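Local coordinates for omega transaminase (Pseudomonas sp., PDB 5LHA), which catalyses pyridoxal-phosphate-dependent transfer of amino groups as a fold-type I, class III transaminase, held here with its cofactor in the pyridoxamine phosphate form, at residues N45-I50 / M55-G60; A79-E84 / H96-D101; T130-A135 / T148-L153. All coordinates share one frame; numbering follows the deposited sequence.

Contact 1 of 3, residues N45-I50 / M55-G60; sequences NYITDI and MLDGVG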
loop_
_atom_site.group_PDB
_atom_site.type_symbol
_atom_site.label_atom_id
_atom_site.label_comp_id
_atom_site.label_asym_id
_atom_site.label_seq_id
_atom_site.Cartn_x
_atom_site.Cartn_y
_atom_site.Cartn_z
ATOM N N ASN A 45 -24.367 -26.502 30.242
ATOM C CA ASN A 45 -23.914 -25.117 30.268
ATOM C C ASN A 45 -22.963 -24.852 31.437
ATOM O O ASN A 45 -22.777 -23.695 31.837
ATOM C CB ASN A 45 -25.110 -24.156 30.301
ATOM C CG ASN A 45 -25.986 -24.251 29.044
ATOM O OD1 ASN A 45 -25.560 -24.780 28.024
ATOM N ND2 ASN A 45 -27.205 -23.727 29.118
ATOM N N TYR A 46 -22.335 -25.899 31.975
ATOM C CA TYR A 46 -21.427 -25.783 33.108
ATOM C C TYR A 46 -20.046 -26.292 32.718
ATOM O O TYR A 46 -19.908 -27.166 31.858
ATOM C CB TYR A 46 -21.943 -26.568 34.333
ATOM C CG TYR A 46 -23.121 -25.921 35.026
ATOM C CD1 TYR A 46 -24.416 -26.103 34.557
ATOM C CD2 TYR A 46 -22.938 -25.124 36.150
ATOM C CE1 TYR A 46 -25.496 -25.504 35.188
ATOM C CE2 TYR A 46 -24.007 -24.521 36.786
ATOM C CZ TYR A 46 -25.289 -24.715 36.305
ATOM O OH TYR A 46 -26.358 -24.112 36.947
ATOM N N ILE A 47 -19.014 -25.701 33.333
ATOM C CA ILE A 47 -17.636 -26.151 33.171
ATOM C C ILE A 47 -16.987 -26.259 34.547
ATOM O O ILE A 47 -17.388 -25.597 35.508
ATOM C CB ILE A 47 -16.803 -25.224 32.254
ATOM C CG1 ILE A 47 -16.728 -23.818 32.843
ATOM C CG2 ILE A 47 -17.407 -25.186 30.864
ATOM C CD1 ILE A 47 -16.224 -22.762 31.897
ATOM N N THR A 48 -15.963 -27.106 34.623
ATOM C CA THR A 48 -15.265 -27.401 35.867
ATOM C C THR A 48 -13.763 -27.308 35.630
ATOM O O THR A 48 -13.256 -27.850 34.643
ATOM C CB THR A 48 -15.663 -28.788 36.380
ATOM O OG1 THR A 48 -17.088 -28.912 36.327
ATOM C CG2 THR A 48 -15.206 -29.008 37.825
ATOM N N ASP A 49 -13.053 -26.636 36.532
ATOM C CA ASP A 49 -11.620 -26.470 36.358
ATOM C C ASP A 49 -10.871 -27.661 36.956
ATOM O O ASP A 49 -11.471 -28.611 37.460
ATOM C CB ASP A 49 -11.165 -25.129 36.946
ATOM C CG ASP A 49 -11.375 -25.027 38.442
ATOM O OD1 ASP A 49 -11.609 -26.048 39.107
ATOM O OD2 ASP A 49 -11.310 -23.896 38.959
ATOM N N ILE A 50 -9.539 -27.634 36.858
ATOM C CA ILE A 50 -8.706 -28.707 37.398
ATOM C C ILE A 50 -8.728 -28.765 38.917
ATOM O O ILE A 50 -8.202 -29.721 39.494
ATOM C CB ILE A 50 -7.235 -28.576 36.951
ATOM C CG1 ILE A 50 -6.655 -27.221 37.409
ATOM C CG2 ILE A 50 -7.124 -28.795 35.458
ATOM C CD1 ILE A 50 -5.124 -27.086 37.324
ATOM N N MET A 55 -18.626 -23.911 37.512
ATOM C CA MET A 55 -19.140 -22.580 37.229
ATOM C C MET A 55 -20.021 -22.606 35.988
ATOM O O MET A 55 -19.747 -23.337 35.030
ATOM C CB MET A 55 -17.976 -21.581 37.055
ATOM C CG MET A 55 -17.087 -21.849 35.844
ATOM S SD MET A 55 -15.316 -21.603 36.152
ATOM C CE MET A 55 -14.818 -23.253 36.654
ATOM N N LEU A 56 -21.080 -21.801 36.011
ATOM C CA LEU A 56 -21.893 -21.632 34.819
ATOM C C LEU A 56 -21.055 -20.963 33.743
ATOM O O LEU A 56 -20.355 -19.981 34.001
ATOM C CB LEU A 56 -23.138 -20.799 35.128
ATOM C CG LEU A 56 -24.222 -20.738 34.046
ATOM C CD1 LEU A 56 -24.772 -22.118 33.737
ATOM C CD2 LEU A 56 -25.352 -19.803 34.449
ATOM N N ASP A 57 -21.150 -21.482 32.524
ATOM C CA ASP A 57 -20.327 -20.993 31.420
ATOM C C ASP A 57 -21.016 -19.785 30.794
ATOM O O ASP A 57 -21.603 -19.844 29.711
ATOM C CB ASP A 57 -20.090 -22.089 30.392
ATOM C CG ASP A 57 -19.071 -21.688 29.352
ATOM O OD1 ASP A 57 -18.440 -20.634 29.528
ATOM O OD2 ASP A 57 -18.917 -22.404 28.351
ATOM N N GLY A 58 -20.935 -18.662 31.501
ATOM C CA GLY A 58 -21.548 -17.425 31.043
ATOM C C GLY A 58 -20.945 -16.842 29.782
ATOM O O GLY A 58 -21.512 -15.888 29.238
ATOM N N VAL A 59 -19.803 -17.369 29.323
ATOM C CA VAL A 59 -19.172 -16.919 28.083
ATOM C C VAL A 59 -19.458 -17.855 26.911
ATOM O O VAL A 59 -19.191 -17.487 25.756
ATOM C CB VAL A 59 -17.647 -16.752 28.277
ATOM C CG1 VAL A 59 -17.051 -15.862 27.213
ATOM C CG2 VAL A 59 -17.351 -16.171 29.645
ATOM N N GLY A 60 -19.992 -19.044 27.166
ATOM C CA GLY A 60 -20.338 -19.945 26.077
ATOM C C GLY A 60 -19.135 -20.379 25.272
ATOM O O GLY A 60 -19.201 -20.428 24.036
#

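Contact 2 of 3, residues A79-E84 / H96-D101; sequences AAQLDE and HPRVFD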
loop_
_atom_site.group_PDB
_atom_site.type_symbol
_atom_site.label_atom_id
_atom_site.label_comp_id
_atom_site.label_asym_id
_atom_site.label_seq_id
_atom_site.Cartn_x
_atom_site.Cartn_y
_atom_site.Cartn_z
ATOM N N ALA A 79 -18.252 -39.329 15.508
ATOM C CA ALA A 79 -17.763 -40.704 15.496
ATOM C C ALA A 79 -18.192 -41.436 14.229
ATOM O O ALA A 79 -17.402 -42.179 13.635
ATOM C CB ALA A 79 -18.256 -41.438 16.745
ATOM N N ALA A 80 -19.453 -41.264 13.822
ATOM C CA ALA A 80 -19.941 -41.907 12.607
ATOM C C ALA A 80 -19.108 -41.510 11.395
ATOM O O ALA A 80 -18.677 -42.366 10.617
ATOM C CB ALA A 80 -21.416 -41.567 12.390
ATOM N N GLN A 81 -18.856 -40.214 11.226
ATOM C CA GLN A 81 -18.135 -39.761 10.038
ATOM C C GLN A 81 -16.669 -40.191 10.060
ATOM O O GLN A 81 -16.088 -40.469 9.006
ATOM C CB GLN A 81 -18.242 -38.249 9.894
ATOM C CG GLN A 81 -17.666 -37.754 8.585
ATOM C CD GLN A 81 -18.319 -38.410 7.382
ATOM O OE1 GLN A 81 -19.531 -38.558 7.344
ATOM N NE2 GLN A 81 -17.515 -38.800 6.395
ATOM N N LEU A 82 -16.036 -40.190 11.236
ATOM C CA LEU A 82 -14.657 -40.664 11.338
ATOM C C LEU A 82 -14.513 -42.110 10.847
ATOM O O LEU A 82 -13.528 -42.452 10.177
ATOM C CB LEU A 82 -14.170 -40.532 12.786
ATOM C CG LEU A 82 -13.907 -39.151 13.399
ATOM C CD1 LEU A 82 -13.484 -39.309 14.849
ATOM C CD2 LEU A 82 -12.827 -38.400 12.639
ATOM N N ASP A 83 -15.481 -42.978 11.184
ATOM C CA ASP A 83 -15.460 -44.366 10.718
ATOM C C ASP A 83 -15.583 -44.460 9.202
ATOM O O ASP A 83 -15.068 -45.404 8.590
ATOM C CB ASP A 83 -16.591 -45.171 11.363
ATOM C CG ASP A 83 -16.338 -45.495 12.825
ATOM O OD1 ASP A 83 -15.168 -45.458 13.262
ATOM O OD2 ASP A 83 -17.323 -45.811 13.533
ATOM N N GLU A 84 -16.303 -43.530 8.588
ATOM C CA GLU A 84 -16.522 -43.560 7.150
ATOM C C GLU A 84 -15.394 -42.854 6.405
ATOM O O GLU A 84 -14.656 -43.473 5.632
ATOM C CB GLU A 84 -17.870 -42.910 6.836
ATOM C CG GLU A 84 -18.156 -42.738 5.366
ATOM C CD GLU A 84 -19.571 -42.281 5.139
ATOM O OE1 GLU A 84 -20.466 -42.814 5.829
ATOM O OE2 GLU A 84 -19.787 -41.377 4.302
ATOM N N HIS A 96 -16.935 -35.051 -1.710
ATOM C CA HIS A 96 -17.368 -36.133 -0.840
ATOM C C HIS A 96 -18.775 -35.805 -0.373
ATOM O O HIS A 96 -19.202 -34.651 -0.469
ATOM C CB HIS A 96 -16.421 -36.291 0.363
ATOM C CG HIS A 96 -16.282 -35.048 1.187
ATOM N ND1 HIS A 96 -17.209 -34.680 2.138
ATOM C CD2 HIS A 96 -15.317 -34.101 1.218
ATOM C CE1 HIS A 96 -16.832 -33.550 2.705
ATOM N NE2 HIS A 96 -15.683 -33.180 2.169
ATOM N N PRO A 97 -19.522 -36.790 0.137
ATOM C CA PRO A 97 -20.957 -36.542 0.381
ATOM C C PRO A 97 -21.261 -35.429 1.374
ATOM O O PRO A 97 -22.178 -34.634 1.126
ATOM C CB PRO A 97 -21.462 -37.908 0.861
ATOM C CG PRO A 97 -20.569 -38.882 0.193
ATOM C CD PRO A 97 -19.205 -38.231 0.187
ATOM N N ARG A 98 -20.515 -35.341 2.485
ATOM C CA ARG A 98 -20.888 -34.441 3.576
ATOM C C ARG A 98 -20.872 -32.977 3.149
ATOM O O ARG A 98 -21.648 -32.174 3.685
ATOM C CB ARG A 98 -19.955 -34.634 4.774
ATOM C CG ARG A 98 -20.099 -35.958 5.499
ATOM C CD ARG A 98 -21.482 -36.192 6.119
ATOM N NE ARG A 98 -22.444 -36.754 5.170
ATOM C CZ ARG A 98 -22.390 -37.989 4.686
ATOM N NH1 ARG A 98 -21.412 -38.809 5.041
ATOM N NH2 ARG A 98 -23.311 -38.403 3.831
ATOM N N VAL A 99 -19.966 -32.597 2.242
ATOM C CA VAL A 99 -19.899 -31.206 1.795
ATOM C C VAL A 99 -21.099 -30.850 0.920
ATOM O O VAL A 99 -21.590 -29.713 0.956
ATOM C CB VAL A 99 -18.556 -30.934 1.090
ATOM C CG1 VAL A 99 -18.398 -31.775 -0.138
ATOM C CG2 VAL A 99 -18.460 -29.482 0.714
ATOM N N PHE A 100 -21.587 -31.795 0.116
ATOM C CA PHE A 100 -22.851 -31.591 -0.579
ATOM C C PHE A 100 -23.968 -31.305 0.410
ATOM O O PHE A 100 -24.718 -30.336 0.261
ATOM C CB PHE A 100 -23.208 -32.828 -1.395
ATOM C CG PHE A 100 -22.482 -32.943 -2.691
ATOM C CD1 PHE A 100 -21.322 -33.691 -2.774
ATOM C CD2 PHE A 100 -22.972 -32.338 -3.835
ATOM C CE1 PHE A 100 -20.654 -33.822 -3.967
ATOM C CE2 PHE A 100 -22.305 -32.463 -5.036
ATOM C CZ PHE A 100 -21.147 -33.206 -5.102
ATOM N N ASP A 101 -24.079 -32.141 1.448
ATOM C CA ASP A 101 -25.213 -32.063 2.361
ATOM C C ASP A 101 -25.304 -30.691 3.013
ATOM O O ASP A 101 -26.371 -30.065 3.017
ATOM C CB ASP A 101 -25.095 -33.150 3.433
ATOM C CG ASP A 101 -25.079 -34.552 2.855
ATOM O OD1 ASP A 101 -25.562 -34.746 1.719
ATOM O OD2 ASP A 101 -24.591 -35.469 3.546
HETATM O O HOH W 1 -23.178 -41.265 4.444
#

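Contact 3 of 3, residues T130-A135 / T148-L153; sequences TALKMA and TRFLSL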
loop_
_atom_site.group_PDB
_atom_site.type_symbol
_atom_site.label_atom_id
_atom_site.label_comp_id
_atom_site.label_asym_id
_atom_site.label_seq_id
_atom_site.Cartn_x
_atom_site.Cartn_y
_atom_site.Cartn_z
ATOM N N THR A 130 -12.011 -14.696 3.339
ATOM C CA THR A 130 -12.616 -15.186 2.107
ATOM C C THR A 130 -13.577 -14.165 1.506
ATOM O O THR A 130 -13.577 -13.939 0.289
ATOM C CB THR A 130 -13.335 -16.504 2.403
ATOM O OG1 THR A 130 -12.380 -17.447 2.901
ATOM C CG2 THR A 130 -13.984 -17.078 1.149
ATOM N N ALA A 131 -14.397 -13.526 2.343
ATOM C CA ALA A 131 -15.339 -12.527 1.843
ATOM C C ALA A 131 -14.623 -11.353 1.189
ATOM O O ALA A 131 -15.126 -10.784 0.214
ATOM C CB ALA A 131 -16.233 -12.027 2.980
ATOM N N LEU A 132 -13.469 -10.952 1.732
ATOM C CA LEU A 132 -12.745 -9.810 1.176
ATOM C C LEU A 132 -12.148 -10.125 -0.188
ATOM O O LEU A 132 -12.338 -9.370 -1.139
ATOM C CB LEU A 132 -11.650 -9.368 2.143
ATOM C CG LEU A 132 -12.197 -8.874 3.480
ATOM C CD1 LEU A 132 -11.073 -8.543 4.450
ATOM C CD2 LEU A 132 -13.111 -7.660 3.256
ATOM N N LYS A 133 -11.421 -11.236 -0.303
ATOM C CA LYS A 133 -10.772 -11.595 -1.566
ATOM C C LYS A 133 -11.792 -11.946 -2.648
ATOM O O LYS A 133 -11.590 -11.627 -3.826
ATOM C CB LYS A 133 -9.833 -12.778 -1.337
ATOM C CG LYS A 133 -8.575 -12.449 -0.559
ATOM C CD LYS A 133 -7.695 -13.685 -0.392
ATOM C CE LYS A 133 -7.073 -14.129 -1.701
ATOM N NZ LYS A 133 -6.633 -15.559 -1.650
ATOM N N MET A 134 -12.887 -12.617 -2.277
ATOM C CA MET A 134 -13.885 -12.995 -3.274
ATOM C C MET A 134 -14.737 -11.810 -3.696
ATOM O O MET A 134 -15.222 -11.780 -4.831
ATOM C CB MET A 134 -14.795 -14.103 -2.740
ATOM C CG MET A 134 -14.085 -15.416 -2.466
ATOM S SD MET A 134 -13.048 -15.998 -3.821
ATOM C CE MET A 134 -14.306 -16.255 -5.072
ATOM N N ALA A 135 -14.942 -10.840 -2.803
ATOM C CA ALA A 135 -15.557 -9.578 -3.211
ATOM C C ALA A 135 -14.724 -8.900 -4.291
ATOM O O ALA A 135 -15.270 -8.375 -5.269
ATOM C CB ALA A 135 -15.737 -8.655 -2.002
ATOM N N THR A 148 -12.115 -1.700 -5.397
ATOM C CA THR A 148 -11.107 -2.358 -4.570
ATOM C C THR A 148 -11.184 -2.038 -3.070
ATOM O O THR A 148 -10.748 -2.838 -2.232
ATOM C CB THR A 148 -9.726 -1.990 -5.136
ATOM O OG1 THR A 148 -8.695 -2.760 -4.504
ATOM C CG2 THR A 148 -9.453 -0.523 -4.946
ATOM N N ARG A 149 -11.713 -0.874 -2.715
ATOM C CA ARG A 149 -11.699 -0.420 -1.335
ATOM C C ARG A 149 -12.795 -1.090 -0.506
ATOM O O ARG A 149 -13.816 -1.547 -1.024
ATOM C CB ARG A 149 -11.848 1.095 -1.305
ATOM C CG ARG A 149 -10.671 1.830 -1.940
ATOM C CD ARG A 149 -11.032 3.288 -2.084
ATOM N NE ARG A 149 -9.952 4.090 -2.646
ATOM C CZ ARG A 149 -10.118 5.302 -3.164
ATOM N NH1 ARG A 149 -11.333 5.832 -3.246
ATOM N NH2 ARG A 149 -9.075 5.969 -3.640
ATOM N N PHE A 150 -12.581 -1.114 0.810
ATOM C CA PHE A 150 -13.509 -1.728 1.752
ATOM C C PHE A 150 -13.891 -0.714 2.825
ATOM O O PHE A 150 -13.047 0.059 3.282
ATOM C CB PHE A 150 -12.900 -2.976 2.434
ATOM C CG PHE A 150 -12.520 -4.100 1.486
ATOM C CD1 PHE A 150 -13.463 -4.702 0.678
ATOM C CD2 PHE A 150 -11.221 -4.589 1.457
ATOM C CE1 PHE A 150 -13.107 -5.751 -0.174
ATOM C CE2 PHE A 150 -10.864 -5.632 0.617
ATOM C CZ PHE A 150 -11.812 -6.213 -0.202
ATOM N N LEU A 151 -15.158 -0.719 3.233
ATOM C CA LEU A 151 -15.621 0.083 4.356
ATOM C C LEU A 151 -15.952 -0.816 5.542
ATOM O O LEU A 151 -16.447 -1.932 5.372
ATOM C CB LEU A 151 -16.868 0.898 3.984
ATOM C CG LEU A 151 -16.804 1.842 2.777
ATOM C CD1 LEU A 151 -18.150 2.533 2.518
ATOM C CD2 LEU A 151 -15.702 2.879 2.925
ATOM N N SER A 152 -15.714 -0.306 6.749
ATOM C CA SER A 152 -16.125 -1.007 7.960
ATOM C C SER A 152 -16.366 0.038 9.042
ATOM O O SER A 152 -16.159 1.241 8.831
ATOM C CB SER A 152 -15.104 -2.079 8.393
ATOM O OG SER A 152 -13.860 -1.534 8.819
ATOM N N LEU A 153 -16.825 -0.435 10.197
ATOM C CA LEU A 153 -17.302 0.401 11.284
ATOM C C LEU A 153 -16.314 0.398 12.441
ATOM O O LEU A 153 -15.604 -0.584 12.677
ATOM C CB LEU A 153 -18.665 -0.087 11.788
ATOM C CG LEU A 153 -19.782 -0.250 10.748
ATOM C CD1 LEU A 153 -21.065 -0.757 11.399
ATOM C CD2 LEU A 153 -20.030 1.072 10.057
#

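Contact 1 of 3, residues N45-I50 / M55-G60
Strands 46-49 and 55-57 run antiparallel with a marked twist, 128° between their directions and 4.7 Å between their axes, Y46 facing L56 in a non-hydrogen-bonded pair and I47 facing M55 in a hydrogen-bonded one. The I47-M55 pair closes with two nearly straight bonds, I47 N to M55 O at 3.0 Å and M55 N to I47 O at 2.9 Å. One step further, D57 N reaches N45 O at 2.8 Å and extends the ladder to the start of the turn.

On the face of Y46 and L56, methyl CD1 of L56 sits over the tyrosine ring, 3.8 Å from the ring centroid, in a CH-pi contact. It is brought there by a first torsion that sets CG of L56 anti to the backbone N (chi1 -169°). Helix 440-457 lies against this face through E442, L445 and M446. The other face carries I47 and M55, whose CG1 and CG atoms meet at 3.6 Å. M55 bends at its second and third torsions, which carries its terminal CE back over the opposite strand, 3.8 Å from D49 N. The I47 branches cross the D57 carboxylate at a slant, CD1 of I47 being 3.9 Å from D57 OD1. That carboxylate has its main polar partners elsewhere: OD1 bonds to Y88 OH of the second subunit and OD2 to H69 NE2, while G60 N makes a weak capping bond to OD1. I47 also packs on Y88 of that subunit, so the hairpin borders the subunit interface.

A type I turn from D57 to G60 leads on toward helix 60-63. The arrangement is a twisted beta hairpin flanked by strand 37-43 and by 421-426, parallel to 54-57, in a mixed sheet separate from the large one of the fold-type I cofactor domain.

Contact 2 of 3, residues A79-E84 / H96-D101
R98 lays its aliphatic part against the side-chain amide of Q81, with its CG 3.6 Å from Q81 CD, and then turns its guanidinium toward helix 72-85. Bends at the second and third torsions (chi2 -62°, chi3 85°) fold the chain so that NH1 serves two acceptors near the guanidinium plane. Q81 OE1 takes a hydrogen bond from R98 NH1 at 3.0 Å, with the amide and guanidinium planes 55° apart. E84 OE2 lies 3.1 Å from the same R98 NH1 in a salt bridge, approached from above the carboxylate plane. E84 reaches it with a chain extended beyond CG, whereas Q81 is bent at its second torsion, its NE2 bonding to L85 O.

Together E84, R98 and D101 form a salt-bridge network joining helix 72-85 to the first turn of helix 97-109, which H96 precedes as N-cap residue. From the far edge of the guanidinium, NE and NH2 grip D101 side-on, both donating to OD2, with R98 NE 3.0 Å from D101 OD2. This holds the group's rotation. A water accepts from R98 NH2 at 2.9 Å and makes a weak bond to E84 OE2. Y14 OH of the second subunit bonds to D101 OD1.

Contact 3 of 3, residues T130-A135 / T148-L153
F150, L132 and A135 carry the contact, with the phenyl ring of F150 projecting from strand 149-153 toward helix 124-141. Methyl CD2 of L132 stands over the middle of one ring face, 3.7 Å from the centroid and only 3° off the normal, a CH-pi contact of nearly ideal placement. With CG of L132 beside the backbone N (chi1 -63°) and CD1 taking the extended position, the other methyl, CD2, is turned onto the ring. The opposite face is taken by T148, two residues earlier in the chain, whose carbonyl O lies 3.9 Å above the F150 ring plane, so the phenyl is held between a methyl and a carbonyl. The ring's far end presses on the helix backbone, with F150 CZ 3.3 Å from L132 O. A135 meets the ring edge, its CB 4.3 Å from F150 CE1.

T148 O is in turn bonded by R136 NE, from the residue after A135 on helix 124-141. F150 also touches A226 on strand 225-230, and L132 packs on M162 of the second subunit. Helix 124-141 packs against the mixed sheet, meeting strand 149-153 through F150 and strand 303-308 through T130, A131 and M134.

The three contacts follow one another along the chain without interleaving, 45-60 first, 79-101 next and 130-153 last. Their centres lie 30 to 36 Å apart, and none touches another; contacts 2 and 3 come nearest, about 13 Å between nearest atoms. Contacts 1 and 3 stand on opposite sides of the chain's centre and belong to separate seven-stranded mixed sheets, contact 3 to the one with strands 115-121 and 303-308. Contact 2 instead joins two helices. All three reach the second subunit, consistent with fold-type I transaminases, whose active sites lie at the interface between two subunits. In contact 3 the L132 side chain is about 10 Å from a bound pyridoxamine phosphate.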